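Local atomic coordinates of OXA-46 oxacillinase (Pseudomonas aeruginosa, PDB entry 3IF6), a protein that probably hydrolyses beta-lactam antibiotics to substituted beta-amino acids, acting as a narrow-spectrum class D serine beta-lactamase. Residues B[70-73]-B[74-77]; B[164-168]-B[169-173]; B[212-215]-B[216-219]. One frame throughout, in Å; residues are numbered along the deposited sequence.

Interaction 1 (B[70-73]-B[74-77]). With TLA (L(+)-tartaric acid), chain G.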
loop_
_atom_site.group_PDB
_atom_site.type_symbol
_atom_site.label_atom_id
_atom_site.label_comp_id
_atom_site.label_asym_id
_atom_site.label_seq_id
_atom_site.Cartn_x
_atom_site.Cartn_y
_atom_site.Cartn_z
ATOM N N PRO B 70 5.332 -5.413 22.777
ATOM C CA PRO B 70 4.799 -4.938 21.503
ATOM C C PRO B 70 3.400 -5.433 21.159
ATOM O O PRO B 70 2.610 -4.756 20.573
ATOM C CB PRO B 70 5.837 -5.418 20.503
ATOM C CG PRO B 70 6.415 -6.457 21.068
ATOM C CD PRO B 70 6.521 -6.214 22.522
ATOM N N ALA B 71 3.133 -6.655 21.546
ATOM C CA ALA B 71 1.918 -7.339 21.218
ATOM C C ALA B 71 1.785 -7.486 19.713
ATOM O O ALA B 71 2.676 -7.962 19.101
ATOM C CB ALA B 71 0.772 -6.655 21.818
ATOM N N SER B 72 0.668 -7.096 19.138
ATOM C CA SER B 72 0.452 -7.239 17.714
ATOM C C SER B 72 1.236 -6.294 16.853
ATOM O O SER B 72 1.237 -6.444 15.687
ATOM C CB SER B 72 -1.017 -7.305 17.344
ATOM O OG SER B 72 -1.551 -8.572 17.641
ATOM N N THR B 73 1.880 -5.307 17.441
ATOM C CA THR B 73 2.839 -4.462 16.689
ATOM C C THR B 73 4.084 -5.265 16.242
ATOM O O THR B 73 4.814 -4.843 15.351
ATOM C CB THR B 73 3.237 -3.108 17.430
ATOM O OG1 THR B 73 4.097 -3.358 18.545
ATOM C CG2 THR B 73 2.022 -2.324 17.878
ATOM N N PHE B 74 4.314 -6.423 16.861
ATOM C CA PHE B 74 5.410 -7.343 16.502
ATOM C C PHE B 74 5.119 -8.149 15.217
ATOM O O PHE B 74 5.984 -8.904 14.747
ATOM C CB PHE B 74 5.717 -8.304 17.662
ATOM C CG PHE B 74 6.997 -9.115 17.470
ATOM C CD1 PHE B 74 8.249 -8.526 17.654
ATOM C CD2 PHE B 74 6.947 -10.457 17.099
ATOM C CE1 PHE B 74 9.434 -9.259 17.453
ATOM C CE2 PHE B 74 8.123 -11.203 16.888
ATOM C CZ PHE B 74 9.363 -10.606 17.065
ATOM N N LYS B 75 3.908 -7.993 14.659
ATOM C CA LYS B 75 3.523 -8.652 13.381
ATOM C C LYS B 75 4.336 -8.054 12.249
ATOM O O LYS B 75 4.650 -8.739 11.272
ATOM C CB LYS B 75 2.027 -8.525 13.083
ATOM C CG LYS B 75 1.112 -9.437 13.910
ATOM C CD LYS B 75 -0.351 -9.138 13.568
ATOM C CE LYS B 75 -1.294 -10.200 14.092
ATOM N NZ LYS B 75 -2.703 -9.845 13.769
ATOM N N ILE B 76 4.721 -6.788 12.394
ATOM C CA ILE B 76 5.675 -6.165 11.424
ATOM C C ILE B 76 7.053 -6.888 11.327
ATOM O O ILE B 76 7.362 -7.489 10.291
ATOM C CB ILE B 76 5.814 -4.649 11.672
ATOM C CG1 ILE B 76 4.411 -4.024 11.672
ATOM C CG2 ILE B 76 6.720 -4.019 10.627
ATOM C CD1 ILE B 76 4.320 -2.639 12.251
ATOM N N PRO B 77 7.888 -6.843 12.394
ATOM C CA PRO B 77 9.130 -7.651 12.273
ATOM C C PRO B 77 8.855 -9.161 12.081
ATOM O O PRO B 77 9.563 -9.837 11.296
ATOM C CB PRO B 77 9.850 -7.410 13.613
ATOM C CG PRO B 77 8.779 -6.858 14.572
ATOM C CD PRO B 77 7.804 -6.116 13.690
HETATM O O1 TLA G . -5.137 -4.077 18.366
HETATM O O11 TLA G . -6.665 -5.486 19.148
HETATM C C1 TLA G . -5.584 -5.233 18.558
HETATM C C2 TLA G . -4.745 -6.360 18.084
HETATM O O2 TLA G . -3.436 -5.809 17.919
HETATM C C3 TLA G . -5.268 -6.945 16.771
HETATM O O3 TLA G . -5.434 -5.889 15.810
HETATM C C4 TLA G . -4.291 -7.949 16.191
HETATM O O4 TLA G . -3.980 -8.949 16.893
HETATM O O41 TLA G . -3.814 -7.733 15.034
#

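Interaction 2 (B[164-168]-B[169-173]). With EDO (1,2-ethanediol), chain I.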
loop_
_atom_site.group_PDB
_atom_site.type_symbol
_atom_site.label_atom_id
_atom_site.label_comp_id
_atom_site.label_asym_id
_atom_site.label_seq_id
_atom_site.Cartn_x
_atom_site.Cartn_y
_atom_site.Cartn_z
ATOM N N LEU B 164 9.542 -10.039 25.591
ATOM C CA LEU B 164 10.111 -9.064 24.671
ATOM C C LEU B 164 9.425 -7.762 24.892
ATOM O O LEU B 164 8.210 -7.707 24.989
ATOM C CB LEU B 164 9.964 -9.504 23.207
ATOM C CG LEU B 164 10.502 -8.524 22.167
ATOM C CD1 LEU B 164 12.047 -8.632 22.037
ATOM C CD2 LEU B 164 9.802 -8.741 20.833
ATOM N N LYS B 165 10.215 -6.708 24.998
ATOM C CA LYS B 165 9.673 -5.391 25.288
ATOM C C LYS B 165 10.403 -4.406 24.427
ATOM O O LYS B 165 11.568 -4.613 24.102
ATOM C CB LYS B 165 9.784 -5.044 26.773
ATOM C CG LYS B 165 9.003 -5.996 27.692
ATOM C CD LYS B 165 8.144 -5.249 28.697
ATOM C CE LYS B 165 8.720 -5.293 30.089
ATOM N NZ LYS B 165 8.193 -6.427 30.902
ATOM N N ILE B 166 9.688 -3.367 24.019
ATOM C CA ILE B 166 10.238 -2.342 23.156
ATOM C C ILE B 166 9.580 -1.037 23.556
ATOM O O ILE B 166 8.535 -1.046 24.200
ATOM C CB ILE B 166 10.000 -2.661 21.630
ATOM C CG1 ILE B 166 10.884 -1.747 20.754
ATOM C CG2 ILE B 166 8.485 -2.645 21.276
ATOM C CD1 ILE B 166 10.549 -1.681 19.267
ATOM N N SER B 167 10.183 0.085 23.190
ATOM C CA SER B 167 9.698 1.371 23.639
ATOM C C SER B 167 9.213 2.192 22.479
ATOM O O SER B 167 9.498 1.865 21.325
ATOM C CB SER B 167 10.823 2.122 24.348
ATOM O OG SER B 167 11.624 2.832 23.434
ATOM N N ALA B 168 8.532 3.289 22.790
ATOM C CA ALA B 168 7.963 4.153 21.768
ATOM C C ALA B 168 9.057 4.698 20.870
ATOM O O ALA B 168 8.984 4.504 19.667
ATOM C CB ALA B 168 7.097 5.251 22.361
ATOM N N HIS B 169 10.099 5.314 21.433
ATOM C CA HIS B 169 11.227 5.808 20.616
ATOM C C HIS B 169 11.840 4.708 19.773
ATOM O O HIS B 169 12.296 4.950 18.671
ATOM C CB HIS B 169 12.349 6.466 21.464
ATOM C CG HIS B 169 12.183 7.939 21.626
ATOM N ND1 HIS B 169 12.021 8.536 22.855
ATOM C CD2 HIS B 169 12.100 8.931 20.713
ATOM C CE1 HIS B 169 11.836 9.836 22.690
ATOM N NE2 HIS B 169 11.885 10.102 21.398
ATOM N N GLU B 170 11.909 3.514 20.339
ATOM C CA GLU B 170 12.468 2.376 19.659
ATOM C C GLU B 170 11.572 1.907 18.495
ATOM O O GLU B 170 12.093 1.445 17.470
ATOM C CB GLU B 170 12.714 1.256 20.655
ATOM C CG GLU B 170 13.827 1.551 21.661
ATOM C CD GLU B 170 14.280 0.316 22.422
ATOM O OE1 GLU B 170 13.432 -0.384 23.020
ATOM O OE2 GLU B 170 15.499 0.052 22.433
ATOM N N GLN B 171 10.243 2.067 18.644
ATOM C CA GLN B 171 9.275 1.765 17.572
ATOM C C GLN B 171 9.594 2.672 16.412
ATOM O O GLN B 171 9.586 2.240 15.260
ATOM C CB GLN B 171 7.809 1.956 18.004
ATOM C CG GLN B 171 7.294 0.958 19.054
ATOM C CD GLN B 171 6.743 -0.370 18.492
ATOM O OE1 GLN B 171 7.191 -0.868 17.457
ATOM N NE2 GLN B 171 5.789 -0.959 19.207
ATOM N N ILE B 172 9.919 3.919 16.722
ATOM C CA ILE B 172 10.220 4.905 15.680
ATOM C C ILE B 172 11.469 4.559 14.855
ATOM O O ILE B 172 11.438 4.636 13.629
ATOM C CB ILE B 172 10.328 6.324 16.255
ATOM C CG1 ILE B 172 9.015 6.703 16.966
ATOM C CG2 ILE B 172 10.750 7.332 15.132
ATOM C CD1 ILE B 172 7.954 7.289 16.088
ATOM N N LEU B 173 12.544 4.189 15.552
ATOM C CA LEU B 173 13.794 3.734 14.956
ATOM C C LEU B 173 13.556 2.570 13.995
ATOM O O LEU B 173 13.917 2.674 12.826
ATOM C CB LEU B 173 14.816 3.292 16.032
ATOM C CG LEU B 173 15.338 4.247 17.117
ATOM C CD1 LEU B 173 16.280 3.501 18.062
ATOM C CD2 LEU B 173 16.015 5.489 16.544
HETATM C C1 EDO I . 15.100 5.091 24.560
HETATM O O1 EDO I . 14.003 4.206 24.282
HETATM C C2 EDO I . 15.409 5.958 23.344
HETATM O O2 EDO I . 14.917 7.288 23.568
#

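Interaction 3 (B[212-215]-B[216-219])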
loop_
_atom_site.group_PDB
_atom_site.type_symbol
_atom_site.label_atom_id
_atom_site.label_comp_id
_atom_site.label_asym_id
_atom_site.label_seq_id
_atom_site.Cartn_x
_atom_site.Cartn_y
_atom_site.Cartn_z
ATOM N N GLY B 212 -1.954 -2.173 18.733
ATOM C CA GLY B 212 -1.419 -3.178 19.672
ATOM C C GLY B 212 -2.259 -3.176 20.936
ATOM O O GLY B 212 -2.780 -2.140 21.312
ATOM N N TRP B 213 -2.435 -4.330 21.570
ATOM C CA TRP B 213 -3.153 -4.376 22.860
ATOM C C TRP B 213 -2.674 -5.575 23.662
ATOM O O TRP B 213 -2.926 -6.740 23.281
ATOM C CB TRP B 213 -4.691 -4.389 22.727
ATOM C CG TRP B 213 -5.384 -4.334 24.090
ATOM C CD1 TRP B 213 -5.066 -3.498 25.123
ATOM C CD2 TRP B 213 -6.512 -5.132 24.559
ATOM N NE1 TRP B 213 -5.907 -3.712 26.182
ATOM C CE2 TRP B 213 -6.778 -4.727 25.890
ATOM C CE3 TRP B 213 -7.288 -6.167 23.996
ATOM C CZ2 TRP B 213 -7.805 -5.305 26.677
ATOM C CZ3 TRP B 213 -8.327 -6.743 24.778
ATOM C CH2 TRP B 213 -8.571 -6.295 26.102
ATOM N N GLU B 214 -1.986 -5.254 24.765
ATOM C CA GLU B 214 -1.357 -6.219 25.659
ATOM C C GLU B 214 -2.359 -6.651 26.738
ATOM O O GLU B 214 -2.265 -7.740 27.259
ATOM C CB GLU B 214 -0.071 -5.594 26.250
ATOM C CG GLU B 214 0.749 -6.449 27.240
ATOM C CD GLU B 214 0.229 -6.432 28.699
ATOM O OE1 GLU B 214 -0.643 -5.597 29.099
ATOM O OE2 GLU B 214 0.716 -7.293 29.457
ATOM N N GLY B 215 -3.352 -5.812 27.021
ATOM C CA GLY B 215 -4.223 -6.001 28.177
ATOM C C GLY B 215 -4.199 -4.791 29.085
ATOM O O GLY B 215 -5.236 -4.152 29.295
ATOM N N ARG B 216 -3.029 -4.477 29.643
ATOM C CA ARG B 216 -2.902 -3.295 30.545
ATOM C C ARG B 216 -2.644 -2.022 29.762
ATOM O O ARG B 216 -2.906 -0.931 30.250
ATOM C CB ARG B 216 -1.805 -3.478 31.607
ATOM C CG ARG B 216 -2.058 -4.616 32.600
ATOM C CD ARG B 216 -0.767 -5.087 33.343
ATOM N NE ARG B 216 0.454 -5.074 32.512
ATOM C CZ ARG B 216 1.196 -6.153 32.208
ATOM N NH1 ARG B 216 0.861 -7.369 32.654
ATOM N NH2 ARG B 216 2.287 -6.027 31.455
ATOM N N PHE B 217 -2.129 -2.164 28.545
ATOM C CA PHE B 217 -1.842 -1.021 27.678
ATOM C C PHE B 217 -1.997 -1.387 26.209
ATOM O O PHE B 217 -2.019 -2.562 25.861
ATOM C CB PHE B 217 -0.436 -0.474 27.935
ATOM C CG PHE B 217 0.634 -1.496 27.774
ATOM C CD1 PHE B 217 1.255 -1.679 26.520
ATOM C CD2 PHE B 217 1.010 -2.306 28.864
ATOM C CE1 PHE B 217 2.221 -2.654 26.343
ATOM C CE2 PHE B 217 1.971 -3.282 28.708
ATOM C CZ PHE B 217 2.593 -3.456 27.445
ATOM N N GLY B 218 -2.119 -0.368 25.361
ATOM C CA GLY B 218 -2.225 -0.552 23.927
ATOM C C GLY B 218 -1.343 0.376 23.116
ATOM O O GLY B 218 -0.943 1.440 23.595
ATOM N N TRP B 219 -1.053 -0.019 21.877
ATOM C CA TRP B 219 -0.270 0.796 20.947
ATOM C C TRP B 219 -1.056 1.169 19.689
ATOM O O TRP B 219 -2.001 0.480 19.303
ATOM C CB TRP B 219 0.897 -0.009 20.408
ATOM C CG TRP B 219 1.935 -0.604 21.333
ATOM C CD1 TRP B 219 1.903 -1.821 21.938
ATOM C CD2 TRP B 219 3.230 -0.043 21.624
ATOM N NE1 TRP B 219 3.080 -2.045 22.622
ATOM C CE2 TRP B 219 3.911 -0.970 22.446
ATOM C CE3 TRP B 219 3.861 1.173 21.293
ATOM C CZ2 TRP B 219 5.201 -0.734 22.940
ATOM C CZ3 TRP B 219 5.156 1.406 21.769
ATOM C CH2 TRP B 219 5.807 0.454 22.589
#

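Interaction 1 (B[70-73]-B[74-77])
Phe74 packs back against Pro70, four residues earlier: the two side chains lie side by side and point the same way, with Phe74 CB 3.9 Å from Pro70 CG. A chi1 of -170° puts the ring anti to its own backbone N and swings it off the turn towards Tyr146, Tyr158 and His78, a buried aromatic cluster that suits a large flat residue. The backbone here winds in a 3-10 fashion. Phe74 N bonds Ala71 O at 3.2 Å, and Lys75 N bonds Ser72 O at 3.3 Å.

The sequence Ser72-Thr73-Phe74-Lys75 is the Ser-X-X-Lys motif of serine beta-lactamases. Within it, the Thr73 side chain turns back along the chain: its OG1 meets Pro70 O at 2.9 Å, and Thr73 N reaches the same oxygen from the same face of the carbonyl, so that two donors hold one buried acceptor at the head of helix 75-84. A proline fits position 70 well, since its ring both supports Phe74 and restricts the backbone as the helical turn begins.

Ser72, the predicted acylated nucleophile, and Lys75, three residues on, project into the same pocket. Lys75 runs extended beyond CG past Ser72 O, its CE passing 3.9 Å from Ser72 OG. A tartrate, probably from the crystallisation liquor, spans both residues with one carboxylate: Ser72 OG donates to O4 at 2.6 Å, and Lys75 NZ donates to the sister oxygen O41 at 2.7 Å. NZ has a second partner in Ala116 O.

Interaction 2 (B[164-168]-B[169-173])
The carboxamide of Gln171 has Ile166 over one of its faces: CG2 of the isoleucine lies 3.8 Å from NE2, while CD1 comes within 3.9 Å of OE1. The two side chains cross at about a right angle, so both branches of the isoleucine are spread over the amide. Gln171 is bent at its second torsion (chi2 -86°), which turns the amide to the isoleucine; the polar partner of NE2 is Thr73. The carboxylate of Glu170 has Ser167 N near OE1, in a weak bond, and a stronger partner in Arg67, whose charge probably favours the ionised form. The imidazole of His169 meets the O2 end of an ethanediol, probably a crystallisation additive, obliquely.

These residues mark the change from strand 166-167 to helix 168-179, and the junction is a capping box. Ser167 is the N-cap. Its OG accepts from Glu170 N at 3.2 Å, while the Glu170 side chain leans back towards the serine's own NH. The first torsion of Ser167 (chi1 86°) sets OG between the backbone N and the carbonyl carbon, close enough to serve the backbone NH groups of the first helical turn, and from there it also donates to ethanediol O1 at 2.9 Å. Serine suits an N-cap because its short hydroxyl can fold back to accept from the NH three residues on.

Regular helical bonding follows directly. Gln171 N meets Ser167 O at 2.8 Å, and Ile172 N meets Ala168 O at 3.1 Å. Glu170 CB rests 3.5 Å from Ile166 CG1, while its CG lies against Ser167 OG, and the small Ala168 packs on Val45 of strand 42-48.

Interaction 3 (B[212-215]-B[216-219])
Gly212 and Trp219 pair across the base of a beta hairpin formed by strands 206-213 and 217-226, two antiparallel neighbours in the central sheet; Lys210, Thr211 and Gly212 make up the Lys-Thr-Gly motif of the beta-lactamase fold. Here packing is tight. Gly212 N to Trp219 O (2.7 Å) and Trp219 N to Gly212 O (2.8 Å) close a hydrogen-bonded pair, and glycine lets the strands close up, with the edge of the Trp219 indole against Gly212 CA. In the next, non-hydrogen-bonded pair, Gly218 faces Trp213. Its CA sits at the edge of that indole and close under a carbonyl, Gly212 O to Gly218 CA being 3.1 Å, an approach that suits glycine. Trp219 NE1 bonds Ser69 O, and Trp213 NE1 bonds Thr239 OG1.

Towards the turn the contact opens to solvent. Glu214 N still bonds Phe217 O at 2.9 Å, and Gly215 takes backbone angles that call for glycine. A bend at chi2 (-82°) brings the Glu214 carboxylate parallel to the Phe217 ring but displaced past its rim on the CE2 side. Over the face itself lies Glu214 CB, 3.8 Å from the Phe217 ring centroid, as a CH-pi contact. One oxygen, OE1, accepts from Arg216 N at 2.7 Å. The other meets the exposed Arg216 by charge alone: OE2 lies over the guanidinium face, 2.8 Å from NH2, with no N-H directed at it.

Thr73 and Trp219 tie the three contacts together behind the active site. Interactions 1 and 2 meet where Thr73 OG1 lies 3.0 Å from Gln171 NE2, probably a hydrogen bond, and where Phe74 CE1 touches Leu164 CD2 at 3.4 Å. Interaction 3 adds the Trp219 side chain, wedged between the others: its CB is 3.6 Å from Thr73 CG2, and CZ3 of its indole 3.5 Å from Gln171 CG. The nucleophile-bearing turn 70-77 is thus backed by the helix start at 169-173 and the hairpin base. On the pocket side, the tartrate held by Ser72 and Lys75 also bonds Lys210, Thr211 and Arg249, bringing the strand of interaction 3 to the same site.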